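Local coordinates for arginine kinase (PDB 4RF7), which catalyses the reversible transfer of a phosphate group between ATP and L-arginine, giving ADP and N(omega)-phospho-L-arginine, at residues I127-I132 / S289-I294. Sequence-based numbering, arbitrary orientation.
Sequences IRSTRI and SVHVKI. With ARG (arginine), chain H.
Residues 127-132 pair antiparallel with 289-293, and a classic beta bulge puts both Arg-128 and Ser-129 opposite His-291. The two strands are neighbours near the middle of the eight-stranded antiparallel sheet of the phosphagen kinase catalytic domain, in the first of two approximate repeats. At the bulge, Arg-128 N donates an almost straight hydrogen bond to His-291 O (2.8 Å, 176° at the hydrogen), and His-291 N donates to Ser-129 O. Beyond it, Arg-131 and Ser-289 form a hydrogen-bonded pair through both backbone N-H groups.

One face of the sheet carries Ile-127, Thr-130, Val-290 and Val-292. Ile-127 reaches Val-290 CG1 with CG2 (3.6 Å) and Val-292 CG2 with CG1. Val-355 of helix 344-370 packs on Ile-127 and Val-290. Thr-130 lies alongside Val-290, and its OG1 is hydrogen-bonded to Gly-243 O, beside the neighbouring strand 235-242.

The other face carries Ser-129, Arg-131, Ser-289 and His-291, all belonging to the predicted ATP site. A free arginine is bound here. Its CZ sits 3.4 Å above the His-291 ring plane, over the ring centre. Its NH1 lies very close to Ser-129 OG, at a doubtful 2.4 Å for the hydrogen bond between them. The aliphatic part of Arg-131 borders the ligand, with CD 3.7 Å from the ligand NE. CG of Arg-131 is anti to the backbone N (chi1 180°), and the extended chain takes the guanidinium past Ser-289 OG, without direct contact. One water links the two: it lies in plane at the guanidinium edge, accepts from Arg-131 NH2 (2.7 Å) and donates to Ser-289 OG (2.7 Å).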
loop_
_atom_site.group_PDB
_atom_site.type_symbol
_atom_site.label_atom_id
_atom_site.label_comp_id
_atom_site.label_asym_id
_atom_site.label_seq_id
_atom_site.Cartn_x
_atom_site.Cartn_y
_atom_site.Cartn_z
ATOM N N ILE A 127 4.673 5.950 8.592
ATOM C CA ILE A 127 3.283 5.504 8.518
ATOM C C ILE A 127 3.028 4.721 7.229
ATOM O O ILE A 127 3.462 5.131 6.148
ATOM C CB ILE A 127 2.311 6.701 8.627
ATOM C CG1 ILE A 127 2.462 7.374 9.992
ATOM C CG2 ILE A 127 0.871 6.263 8.397
ATOM C CD1 ILE A 127 1.590 8.604 10.181
ATOM N N ARG A 128 2.329 3.593 7.347
ATOM C CA ARG A 128 2.101 2.720 6.201
ATOM C C ARG A 128 0.673 2.783 5.673
ATOM O O ARG A 128 0.448 2.663 4.464
ATOM C CB ARG A 128 2.488 1.277 6.540
ATOM C CG ARG A 128 3.963 1.118 6.879
ATOM C CD ARG A 128 4.384 -0.336 7.007
ATOM N NE ARG A 128 5.841 -0.465 7.016
ATOM C CZ ARG A 128 6.490 -1.624 7.026
ATOM N NH1 ARG A 128 5.812 -2.764 7.031
ATOM N NH2 ARG A 128 7.815 -1.642 7.028
ATOM N N SER A 129 -0.289 2.975 6.572
ATOM C CA SER A 129 -1.691 3.020 6.173
ATOM C C SER A 129 -2.580 3.681 7.224
ATOM O O SER A 129 -2.222 3.746 8.404
ATOM C CB SER A 129 -2.201 1.610 5.880
ATOM O OG SER A 129 -2.122 0.792 7.036
ATOM N N THR A 130 -3.739 4.160 6.779
ATOM C CA THR A 130 -4.701 4.836 7.646
ATOM C C THR A 130 -6.105 4.294 7.361
ATOM O O THR A 130 -6.442 3.997 6.212
ATOM C CB THR A 130 -4.675 6.356 7.406
ATOM O OG1 THR A 130 -3.372 6.872 7.709
ATOM C CG2 THR A 130 -5.702 7.065 8.271
ATOM N N ARG A 131 -6.924 4.164 8.400
ATOM C CA ARG A 131 -8.252 3.577 8.249
ATOM C C ARG A 131 -9.233 4.166 9.257
ATOM O O ARG A 131 -8.919 4.286 10.446
ATOM C CB ARG A 131 -8.164 2.059 8.427
ATOM C CG ARG A 131 -9.488 1.310 8.300
ATOM C CD ARG A 131 -9.295 -0.150 8.694
ATOM N NE ARG A 131 -10.463 -0.972 8.395
ATOM C CZ ARG A 131 -11.435 -1.240 9.262
ATOM N NH1 ARG A 131 -12.456 -2.002 8.896
ATOM N NH2 ARG A 131 -11.387 -0.752 10.496
ATOM N N ILE A 132 -10.418 4.543 8.780
ATOM C CA ILE A 132 -11.481 4.999 9.670
ATOM C C ILE A 132 -12.798 4.300 9.345
ATOM O O ILE A 132 -13.288 4.363 8.213
ATOM C CB ILE A 132 -11.695 6.523 9.608
ATOM C CG1 ILE A 132 -10.389 7.269 9.884
ATOM C CG2 ILE A 132 -12.756 6.946 10.618
ATOM C CD1 ILE A 132 -10.493 8.778 9.706
ATOM N N SER A 289 -7.781 4.024 12.886
ATOM C CA SER A 289 -6.516 3.308 13.038
ATOM C C SER A 289 -5.420 3.709 12.049
ATOM O O SER A 289 -5.694 4.169 10.935
ATOM C CB SER A 289 -6.741 1.798 12.975
ATOM O OG SER A 289 -7.280 1.413 11.726
ATOM N N VAL A 290 -4.174 3.521 12.479
ATOM C CA VAL A 290 -3.001 3.805 11.664
ATOM C C VAL A 290 -1.976 2.690 11.861
ATOM O O VAL A 290 -1.752 2.243 12.991
ATOM C CB VAL A 290 -2.363 5.165 12.052
ATOM C CG1 VAL A 290 -1.022 5.362 11.353
ATOM C CG2 VAL A 290 -3.300 6.320 11.726
ATOM N N HIS A 291 -1.384 2.218 10.766
ATOM C CA HIS A 291 -0.229 1.334 10.850
ATOM C C HIS A 291 1.022 2.195 10.742
ATOM O O HIS A 291 1.188 2.941 9.771
ATOM C CB HIS A 291 -0.243 0.286 9.737
ATOM C CG HIS A 291 -1.269 -0.800 9.932
ATOM N ND1 HIS A 291 -1.455 -1.810 9.027
ATOM C CD2 HIS A 291 -2.147 -1.009 10.933
ATOM C CE1 HIS A 291 -2.415 -2.611 9.451
ATOM N NE2 HIS A 291 -2.859 -2.144 10.619
ATOM N N VAL A 292 1.893 2.101 11.741
ATOM C CA VAL A 292 3.104 2.913 11.770
ATOM C C VAL A 292 4.272 2.105 12.325
ATOM O O VAL A 292 4.108 1.314 13.260
ATOM C CB VAL A 292 2.884 4.212 12.583
ATOM C CG1 VAL A 292 2.504 3.884 14.021
ATOM C CG2 VAL A 292 4.117 5.107 12.537
ATOM N N LYS A 293 5.444 2.288 11.727
ATOM C CA LYS A 293 6.645 1.586 12.161
ATOM C C LYS A 293 7.435 2.471 13.120
ATOM O O LYS A 293 8.093 3.428 12.704
ATOM C CB LYS A 293 7.501 1.197 10.952
ATOM C CG LYS A 293 8.840 0.567 11.296
ATOM C CD LYS A 293 9.412 -0.147 10.080
ATOM C CE LYS A 293 10.906 -0.391 10.220
ATOM N NZ LYS A 293 11.474 -1.025 8.993
ATOM N N ILE A 294 7.355 2.144 14.406
ATOM C CA ILE A 294 7.997 2.929 15.452
ATOM C C ILE A 294 8.759 2.058 16.457
ATOM O O ILE A 294 8.479 2.112 17.655
ATOM C CB ILE A 294 6.951 3.770 16.211
ATOM C CG1 ILE A 294 5.698 2.934 16.484
ATOM C CG2 ILE A 294 6.572 5.013 15.418
ATOM C CD1 ILE A 294 4.763 3.534 17.518
HETATM N N ARG H . -9.807 -5.191 9.425
HETATM C CA ARG H . -8.392 -4.904 9.629
HETATM C C ARG H . -8.118 -4.557 11.090
HETATM O O ARG H . -7.865 -5.435 11.919
HETATM C CB ARG H . -7.944 -3.755 8.721
HETATM C CG ARG H . -6.444 -3.507 8.715
HETATM C CD ARG H . -6.090 -2.224 7.983
HETATM N NE ARG H . -5.773 -1.131 8.899
HETATM C CZ ARG H . -4.903 -0.164 8.628
HETATM N NH1 ARG H . -4.272 -0.160 7.467
HETATM N NH2 ARG H . -4.663 0.795 9.512
HETATM O OXT ARG H . -8.149 -3.391 11.484
HETATM O O HOH W 1 -9.938 1.213 11.615
#